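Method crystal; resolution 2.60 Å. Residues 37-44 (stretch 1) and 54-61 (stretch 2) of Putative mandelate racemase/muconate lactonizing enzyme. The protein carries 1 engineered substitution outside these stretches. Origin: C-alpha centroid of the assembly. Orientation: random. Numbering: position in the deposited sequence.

Stretch 1 (37-44) DRPAVLVE
Stretch 2, residues 54-61: WGEVWCNF

The pairing of residues 37–44 with 54–61 is an antiparallel β-sheet contact that is zipped by backbone hydrogen bonds at one end and passes into side-chain packing against a loop at the other. Such contacts illustrate a general principle: the backbone fixes the register, and the register decides which side chains meet.

The first stretch is extended throughout, with phi/psi running from -165/150 at D37 to -129/122 at E44. The second enters as a strand through W54 (-115/148), G55 (-150/177) and E56 (-134/142). The two strand axes approach to 4.5 Å, and their N-to-C directions differ by 153°. L42 faces E56 and E44 faces W54 as non-hydrogen-bonded pairs, with CA–CA distances of 4.5 and 4.6 Å; between them lies the hydrogen-bonded pair V43–G55, at 5.0 Å. That central pair closes the classic small ring, V43 N donating to G55 O at 2.8 Å and G55 N to V43 O at 2.8 Å. Two residues along each chain, V57 N donates to V41 O at 2.9 Å, with a nearly straight N–H···O angle of 167°. Carbonyls brought this close also receive CA–H···O contacts: W54 CA to V43 O at 3.3 Å, L42 CA to G55 O at 3.4 Å, and E56 CA to V41 O at 3.5 Å.

Alternation then sorts the side chains. L42, E44, W54 and E56 share one face of the sheet. There W54 (chi1 -65°, m; chi2 90°) lays its indole beneath E44 (chi1 p, chi2 t), whose CB sits 3.5 Å from the centroid of the six-membered ring and 14° off its normal, a CH–π contact between an aliphatic carbon and the electron-rich ring. Farther along, L42 (m, t) brings CD2 to 3.8 Å from OE1 of E56 (t, t); the E56 carboxylate is hydrogen-bonded elsewhere in the structure. V43 points to the other face, where G55 has no side chain. An ideal CB on G55 would lie only 3.3 Å from V43 CG2, so the bare glycine avoids a tight approach to the valine.

V43 (chi1 -73°, m) also packs against V57 (chi1 177°, t), with CG1 of V43 4.0 Å from CG2 of V57. V41 (chi1 178°, t) joins this apolar patch, its CB 4.3 Å from V57 CB.

Beyond V57 the backbone turns through W58 (-48/137), whose CA-to-CB bond points away, and C59 (-161/31), whose CB points back toward the first stretch. The CA atoms now stand wider apart: 6.4 Å for A40–C59 and 6.6 Å for P39–N60. The C59 thiol (chi1 74°, p) fills the gap, its SG lying 3.7 Å from A40 CA, 4.0 Å from V41 CG2 and 4.1 Å from P39 CG. P39, its ring C-gamma endo, also places CG 3.6 Å from C59 O. In all, the contact buries 647 Å².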

# COMPACT_ATOMS: atom_id res chain seq x y z
N ASP A 37 -14.88 15.80 -3.85
CA ASP A 37 -15.01 15.57 -5.28
C ASP A 37 -14.90 14.07 -5.57
O ASP A 37 -14.24 13.33 -4.84
CB ASP A 37 -13.92 16.32 -6.05
CG ASP A 37 -12.53 15.90 -5.65
OD1 ASP A 37 -12.10 16.23 -4.52
OD2 ASP A 37 -11.85 15.22 -6.46
N ARG A 38 -15.57 13.64 -6.64
CA ARG A 38 -15.56 12.24 -7.04
C ARG A 38 -14.42 12.04 -8.04
O ARG A 38 -14.41 12.65 -9.10
CB ARG A 38 -16.90 11.89 -7.70
CG ARG A 38 -18.11 12.33 -6.87
CD ARG A 38 -18.92 11.16 -6.35
NE ARG A 38 -18.12 10.29 -5.49
CZ ARG A 38 -18.39 9.00 -5.28
NH1 ARG A 38 -19.44 8.43 -5.86
NH2 ARG A 38 -17.61 8.28 -4.49
N PRO A 39 -13.44 11.19 -7.70
CA PRO A 39 -12.30 10.93 -8.57
C PRO A 39 -12.51 9.73 -9.48
O PRO A 39 -13.43 8.96 -9.29
CB PRO A 39 -11.18 10.68 -7.57
CG PRO A 39 -11.88 9.87 -6.53
CD PRO A 39 -13.23 10.58 -6.37
N ALA A 40 -11.64 9.59 -10.48
CA ALA A 40 -11.73 8.47 -11.40
C ALA A 40 -10.45 8.34 -12.23
O ALA A 40 -9.78 9.33 -12.54
CB ALA A 40 -12.92 8.65 -12.32
N VAL A 41 -10.08 7.11 -12.57
CA VAL A 41 -8.90 6.87 -13.39
C VAL A 41 -9.31 5.87 -14.46
O VAL A 41 -9.56 4.70 -14.16
CB VAL A 41 -7.72 6.29 -12.58
CG1 VAL A 41 -6.55 6.01 -13.51
CG2 VAL A 41 -7.29 7.27 -11.52
N LEU A 42 -9.39 6.34 -15.69
CA LEU A 42 -9.76 5.47 -16.81
C LEU A 42 -8.48 5.12 -17.56
O LEU A 42 -7.59 5.95 -17.73
CB LEU A 42 -10.75 6.19 -17.74
CG LEU A 42 -12.04 6.73 -17.09
CD1 LEU A 42 -12.93 7.37 -18.16
CD2 LEU A 42 -12.79 5.61 -16.38
N VAL A 43 -8.38 3.87 -18.01
CA VAL A 43 -7.20 3.45 -18.74
C VAL A 43 -7.58 2.91 -20.10
O VAL A 43 -8.63 2.27 -20.26
CB VAL A 43 -6.40 2.38 -17.97
CG1 VAL A 43 -5.69 3.02 -16.79
CG2 VAL A 43 -7.33 1.28 -17.48
N GLU A 44 -6.74 3.21 -21.09
CA GLU A 44 -6.98 2.74 -22.45
C GLU A 44 -5.74 2.07 -22.97
O GLU A 44 -4.67 2.66 -23.01
CB GLU A 44 -7.36 3.90 -23.38
CG GLU A 44 -6.31 4.98 -23.52
CD GLU A 44 -6.63 5.97 -24.63
OE1 GLU A 44 -6.90 5.54 -25.77
OE2 GLU A 44 -6.60 7.19 -24.37
N TRP A 54 -10.86 -0.30 -23.08
CA TRP A 54 -10.97 0.59 -21.92
C TRP A 54 -11.18 -0.10 -20.58
O TRP A 54 -11.81 -1.15 -20.49
CB TRP A 54 -12.10 1.59 -22.13
CG TRP A 54 -11.87 2.54 -23.25
CD1 TRP A 54 -12.24 2.37 -24.56
CD2 TRP A 54 -11.22 3.81 -23.18
NE1 TRP A 54 -11.86 3.46 -25.30
CE2 TRP A 54 -11.23 4.36 -24.48
CE3 TRP A 54 -10.63 4.54 -22.13
CZ2 TRP A 54 -10.67 5.60 -24.77
CZ3 TRP A 54 -10.07 5.78 -22.42
CH2 TRP A 54 -10.10 6.30 -23.73
N GLY A 55 -10.66 0.52 -19.53
CA GLY A 55 -10.81 -0.01 -18.19
C GLY A 55 -10.83 1.09 -17.14
O GLY A 55 -10.66 2.28 -17.46
N GLU A 56 -11.04 0.71 -15.89
CA GLU A 56 -11.07 1.66 -14.78
C GLU A 56 -10.23 1.13 -13.62
O GLU A 56 -10.21 -0.06 -13.35
CB GLU A 56 -12.51 1.90 -14.30
CG GLU A 56 -12.63 3.09 -13.37
CD GLU A 56 -14.07 3.53 -13.08
OE1 GLU A 56 -14.90 3.53 -14.02
OE2 GLU A 56 -14.36 3.88 -11.92
N VAL A 57 -9.52 2.02 -12.94
CA VAL A 57 -8.72 1.61 -11.80
C VAL A 57 -9.36 2.19 -10.55
O VAL A 57 -9.49 3.40 -10.42
CB VAL A 57 -7.27 2.12 -11.89
CG1 VAL A 57 -6.51 1.71 -10.64
CG2 VAL A 57 -6.59 1.56 -13.13
N TRP A 58 -9.79 1.31 -9.65
CA TRP A 58 -10.41 1.73 -8.40
C TRP A 58 -9.57 2.82 -7.75
O TRP A 58 -8.33 2.73 -7.72
CB TRP A 58 -10.51 0.54 -7.44
CG TRP A 58 -11.21 0.88 -6.16
CD1 TRP A 58 -12.57 0.85 -5.94
CD2 TRP A 58 -10.61 1.33 -4.94
NE1 TRP A 58 -12.84 1.26 -4.65
CE2 TRP A 58 -11.66 1.56 -4.02
CE3 TRP A 58 -9.29 1.57 -4.54
CZ2 TRP A 58 -11.43 2.02 -2.71
CZ3 TRP A 58 -9.06 2.03 -3.25
CH2 TRP A 58 -10.13 2.24 -2.35
N CYS A 59 -10.23 3.86 -7.24
CA CYS A 59 -9.47 4.93 -6.60
C CYS A 59 -10.29 5.80 -5.68
O CYS A 59 -10.00 6.99 -5.53
CB CYS A 59 -8.80 5.80 -7.67
SG CYS A 59 -9.94 6.90 -8.56
N ASN A 60 -11.31 5.25 -5.04
CA ASN A 60 -12.13 6.08 -4.16
C ASN A 60 -11.34 6.63 -2.98
O ASN A 60 -11.47 7.80 -2.65
CB ASN A 60 -13.36 5.32 -3.67
CG ASN A 60 -14.42 5.19 -4.75
OD1 ASN A 60 -14.82 6.19 -5.36
ND2 ASN A 60 -14.88 3.97 -5.00
N PHE A 61 -10.52 5.79 -2.36
CA PHE A 61 -9.72 6.22 -1.22
C PHE A 61 -8.24 5.88 -1.43
O PHE A 61 -7.91 4.90 -2.11
CB PHE A 61 -10.20 5.56 0.08
CG PHE A 61 -11.67 5.73 0.34
CD1 PHE A 61 -12.57 4.71 0.00
CD2 PHE A 61 -12.16 6.90 0.91
CE1 PHE A 61 -13.94 4.86 0.24
CE2 PHE A 61 -13.54 7.06 1.15
CZ PHE A 61 -14.43 6.04 0.81